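Local coordinates for Non-structural protein NS1 (Murine minute virus, PDB 4R94) that nicks the viral replication origin with a magnesium-dependent endonuclease domain, the part present here, and unwinds DNA with a separate ATP-driven helicase to initiate and direct viral DNA replication, at residues L93-L98 with W114-E119. Numbering follows the deposited sequence.
Sequences LVKKCL and WFVQHE. With MG (magnesium ion), chain B.
Lys-95 brings CE obliquely to the CZ3-CH2 side of the six-membered ring of Trp-114, about 3.8 Å from both atoms, where helix 81-104 packs on the central antiparallel sheet of the nickase domain, a fold of the HUH endonuclease type. The two side chains cross at about a right angle. With CG anti to its carbonyl carbon (chi1 -70°) and the chain extended beyond, Lys-95 reaches across from helix to strand, whose segment axes come no closer than 10.8 Å. Lys-95 is buried, and its NZ is salt-bridged to Asp-91 and hydrogen-bonded to Ser-231 of the adjoining strand; Asp-91 also accepts a hydrogen bond from NE2 of His-118. CG2 of Val-116 lies 4.2 Å from CE of Lys-95, and the same methyl loosely meets CD1 of Leu-98 at 4.5 Å. Farther along strand 112-121, Glu-119 joins His-127 and His-129 in binding the catalytic domain's magnesium ion, its OE1 2.1 Å from the metal, with three waters completing the shell. Its other oxygen, OE2, is salt-bridged to Lys-214 and accepts a hydrogen bond from NE2 of Gln-117 on its anti lone pair, 2.9 Å away.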
ATOM      1  N   LEU A  93      -3.128   1.873   8.221  1.00 16.44           N
ATOM      2  CA  LEU A  93      -4.473   1.377   7.940  1.00 14.93           C
ATOM      3  C   LEU A  93      -4.492   0.234   6.919  1.00 16.36           C
ATOM      4  O   LEU A  93      -5.256  -0.736   7.084  1.00 15.95           O
ATOM      5  CB  LEU A  93      -5.378   2.513   7.446  1.00 15.53           C
ATOM      6  CG  LEU A  93      -5.657   3.634   8.458  1.00 16.69           C
ATOM      7  CD1 LEU A  93      -6.544   4.664   7.781  1.00 20.91           C
ATOM      8  CD2 LEU A  93      -6.303   3.116   9.757  1.00 21.04           C
ATOM      9  N   VAL A  94      -3.693   0.369   5.862  1.00 16.17           N
ATOM     10  CA  VAL A  94      -3.560  -0.690   4.873  1.00 15.08           C
ATOM     11  C   VAL A  94      -3.103  -1.985   5.544  1.00 17.48           C
ATOM     12  O   VAL A  94      -3.721  -3.050   5.365  1.00 17.38           O
ATOM     13  CB  VAL A  94      -2.577  -0.291   3.764  1.00 16.18           C
ATOM     14  CG1 VAL A  94      -2.273  -1.495   2.864  1.00 15.27           C
ATOM     15  CG2 VAL A  94      -3.180   0.852   2.927  1.00 17.42           C
ATOM     16  N   LYS A  95      -2.048  -1.883   6.348  1.00 16.41           N
ATOM     17  CA  LYS A  95      -1.519  -3.065   7.010  1.00 18.46           C
ATOM     18  C   LYS A  95      -2.504  -3.640   8.018  1.00 18.49           C
ATOM     19  O   LYS A  95      -2.622  -4.863   8.115  1.00 19.23           O
ATOM     20  CB  LYS A  95      -0.177  -2.743   7.656  1.00 19.46           C
ATOM     21  CG  LYS A  95       0.874  -2.535   6.581  1.00 19.10           C
ATOM     22  CD  LYS A  95       2.193  -2.043   7.100  1.00 20.15           C
ATOM     23  CE  LYS A  95       3.165  -1.938   5.917  1.00 19.40           C
ATOM     24  NZ  LYS A  95       4.484  -1.398   6.351  1.00 18.82           N
ATOM     25  N   LYS A  96      -3.227  -2.776   8.739  1.00 16.72           N
ATOM     26  CA  LYS A  96      -4.281  -3.254   9.638  1.00 19.02           C
ATOM     27  C   LYS A  96      -5.280  -4.114   8.864  1.00 20.73           C
ATOM     28  O   LYS A  96      -5.680  -5.173   9.337  1.00 19.67           O
ATOM     29  CB  LYS A  96      -5.010  -2.096  10.324  1.00 20.62           C
ATOM     30  CG  LYS A  96      -6.005  -2.552  11.376  1.00 24.24           C
ATOM     31  CD  LYS A  96      -5.274  -3.029  12.612  1.00 29.99           C
ATOM     32  CE  LYS A  96      -6.258  -3.383  13.726  1.00 34.91           C
ATOM     33  NZ  LYS A  96      -5.538  -3.751  14.964  1.00 40.95           N
ATOM     34  N   CYS A  97      -5.656  -3.669   7.661  1.00 17.95           N
ATOM     35  CA  CYS A  97      -6.623  -4.414   6.859  1.00 19.06           C
ATOM     36  C   CYS A  97      -6.083  -5.785   6.477  1.00 20.97           C
ATOM     37  O   CYS A  97      -6.790  -6.794   6.569  1.00 17.97           O
ATOM     38  CB  CYS A  97      -6.991  -3.645   5.585  1.00 16.62           C
ATOM     39  SG  CYS A  97      -7.945  -2.173   5.920  1.00 19.22           S
ATOM     40  N   LEU A  98      -4.835  -5.809   6.020  1.00 16.88           N
ATOM     41  CA  LEU A  98      -4.195  -7.053   5.627  1.00 17.02           C
ATOM     42  C   LEU A  98      -4.162  -8.002   6.823  1.00 18.36           C
ATOM     43  O   LEU A  98      -4.499  -9.178   6.697  1.00 19.30           O
ATOM     44  CB  LEU A  98      -2.773  -6.805   5.121  1.00 18.71           C
ATOM     45  CG  LEU A  98      -2.616  -5.919   3.888  1.00 17.50           C
ATOM     46  CD1 LEU A  98      -1.131  -5.642   3.681  1.00 19.10           C
ATOM     47  CD2 LEU A  98      -3.243  -6.568   2.662  1.00 19.71           C
ATOM     48  N   TRP A 114       4.764 -10.279   1.793  1.00 20.51           N
ATOM     49  CA  TRP A 114       4.072  -9.108   1.282  1.00 18.33           C
ATOM     50  C   TRP A 114       5.005  -7.938   1.040  1.00 17.20           C
ATOM     51  O   TRP A 114       6.107  -7.857   1.576  1.00 18.35           O
ATOM     52  CB  TRP A 114       2.894  -8.692   2.198  1.00 17.35           C
ATOM     53  CG  TRP A 114       3.218  -8.421   3.654  1.00 20.43           C
ATOM     54  CD1 TRP A 114       3.001  -9.259   4.712  1.00 21.80           C
ATOM     55  CD2 TRP A 114       3.804  -7.236   4.197  1.00 18.56           C
ATOM     56  NE1 TRP A 114       3.427  -8.673   5.875  1.00 23.17           N
ATOM     57  CE2 TRP A 114       3.922  -7.423   5.587  1.00 22.03           C
ATOM     58  CE3 TRP A 114       4.242  -6.025   3.640  1.00 17.99           C
ATOM     59  CZ2 TRP A 114       4.471  -6.456   6.427  1.00 20.76           C
ATOM     60  CZ3 TRP A 114       4.779  -5.072   4.462  1.00 19.54           C
ATOM     61  CH2 TRP A 114       4.885  -5.284   5.854  1.00 20.78           C
ATOM     62  N   PHE A 115       4.527  -7.025   0.205  1.00 16.94           N
ATOM     63  CA  PHE A 115       5.257  -5.832  -0.173  1.00 16.76           C
ATOM     64  C   PHE A 115       4.247  -4.722  -0.345  1.00 15.43           C
ATOM     65  O   PHE A 115       3.203  -4.932  -0.962  1.00 17.27           O
ATOM     66  CB  PHE A 115       6.029  -6.059  -1.492  1.00 18.04           C
ATOM     67  CG  PHE A 115       6.676  -4.817  -2.052  1.00 17.66           C
ATOM     68  CD1 PHE A 115       7.924  -4.397  -1.601  1.00 18.49           C
ATOM     69  CD2 PHE A 115       6.044  -4.082  -3.043  1.00 16.71           C
ATOM     70  CE1 PHE A 115       8.523  -3.257  -2.113  1.00 18.76           C
ATOM     71  CE2 PHE A 115       6.639  -2.932  -3.568  1.00 16.56           C
ATOM     72  CZ  PHE A 115       7.879  -2.518  -3.095  1.00 16.24           C
ATOM     73  N   VAL A 116       4.563  -3.550   0.186  1.00 15.02           N
ATOM     74  CA  VAL A 116       3.674  -2.406   0.142  1.00 15.87           C
ATOM     75  C   VAL A 116       4.415  -1.220  -0.470  1.00 16.58           C
ATOM     76  O   VAL A 116       5.565  -0.967  -0.103  1.00 20.76           O
ATOM     77  CB  VAL A 116       3.194  -2.091   1.584  1.00 16.08           C
ATOM     78  CG1 VAL A 116       2.588  -0.702   1.696  1.00 19.91           C
ATOM     79  CG2 VAL A 116       2.228  -3.187   2.058  1.00 16.21           C
ATOM     80  N   GLN A 117       3.809  -0.510  -1.427  1.00 15.78           N
ATOM     81  CA  GLN A 117       4.440   0.702  -1.962  1.00 15.45           C
ATOM     82  C   GLN A 117       3.431   1.811  -2.237  1.00 16.68           C
ATOM     83  O   GLN A 117       2.494   1.658  -3.047  1.00 15.73           O
ATOM     84  CB  GLN A 117       5.222   0.408  -3.248  1.00 14.75           C
ATOM     85  CG  GLN A 117       5.850   1.668  -3.842  1.00 14.95           C
ATOM     86  CD  GLN A 117       7.099   1.344  -4.649  1.00 18.19           C
ATOM     87  OE1 GLN A 117       8.062   0.796  -4.112  1.00 18.43           O
ATOM     88  NE2 GLN A 117       7.097   1.701  -5.930  1.00 18.23           N
ATOM     89  N   HIS A 118       3.633   2.929  -1.555  1.00 15.42           N
ATOM     90  CA  HIS A 118       2.800   4.112  -1.743  1.00 16.17           C
ATOM     91  C   HIS A 118       3.316   4.935  -2.898  1.00 16.52           C
ATOM     92  O   HIS A 118       4.512   5.223  -2.961  1.00 18.20           O
ATOM     93  CB  HIS A 118       2.789   4.992  -0.501  1.00 15.96           C
ATOM     94  CG  HIS A 118       2.225   4.312   0.706  1.00 17.64           C
ATOM     95  ND1 HIS A 118       0.926   4.488   1.110  1.00 17.12           N
ATOM     96  CD2 HIS A 118       2.793   3.442   1.574  1.00 17.03           C
ATOM     97  CE1 HIS A 118       0.717   3.770   2.208  1.00 17.52           C
ATOM     98  NE2 HIS A 118       1.830   3.120   2.496  1.00 16.84           N
ATOM     99  N   GLU A 119       2.401   5.338  -3.770  1.00 16.88           N
ATOM    100  CA  GLU A 119       2.730   6.081  -4.981  1.00 19.95           C
ATOM    101  C   GLU A 119       1.773   7.247  -5.237  1.00 20.18           C
ATOM    102  O   GLU A 119       0.735   7.399  -4.579  1.00 17.76           O
ATOM    103  CB  GLU A 119       2.725   5.152  -6.203  1.00 17.35           C
ATOM    104  CG  GLU A 119       3.715   3.998  -6.108  1.00 17.68           C
ATOM    105  CD  GLU A 119       3.778   3.152  -7.369  1.00 19.91           C
ATOM    106  OE1 GLU A 119       2.833   3.190  -8.194  1.00 20.70           O
ATOM    107  OE2 GLU A 119       4.777   2.426  -7.506  1.00 19.16           O
TER
HETATM  108 MG    MG B 301       1.014   2.873  -9.135  1.00 20.38          MG
HETATM  109  O   HOH W   1      -0.713   2.516 -10.300  1.00 22.87           O
HETATM  110  O   HOH W   2       1.509   4.732 -10.083  1.00 23.20           O
HETATM  111  O   HOH W   3       1.972   1.796 -10.596  1.00 23.28           O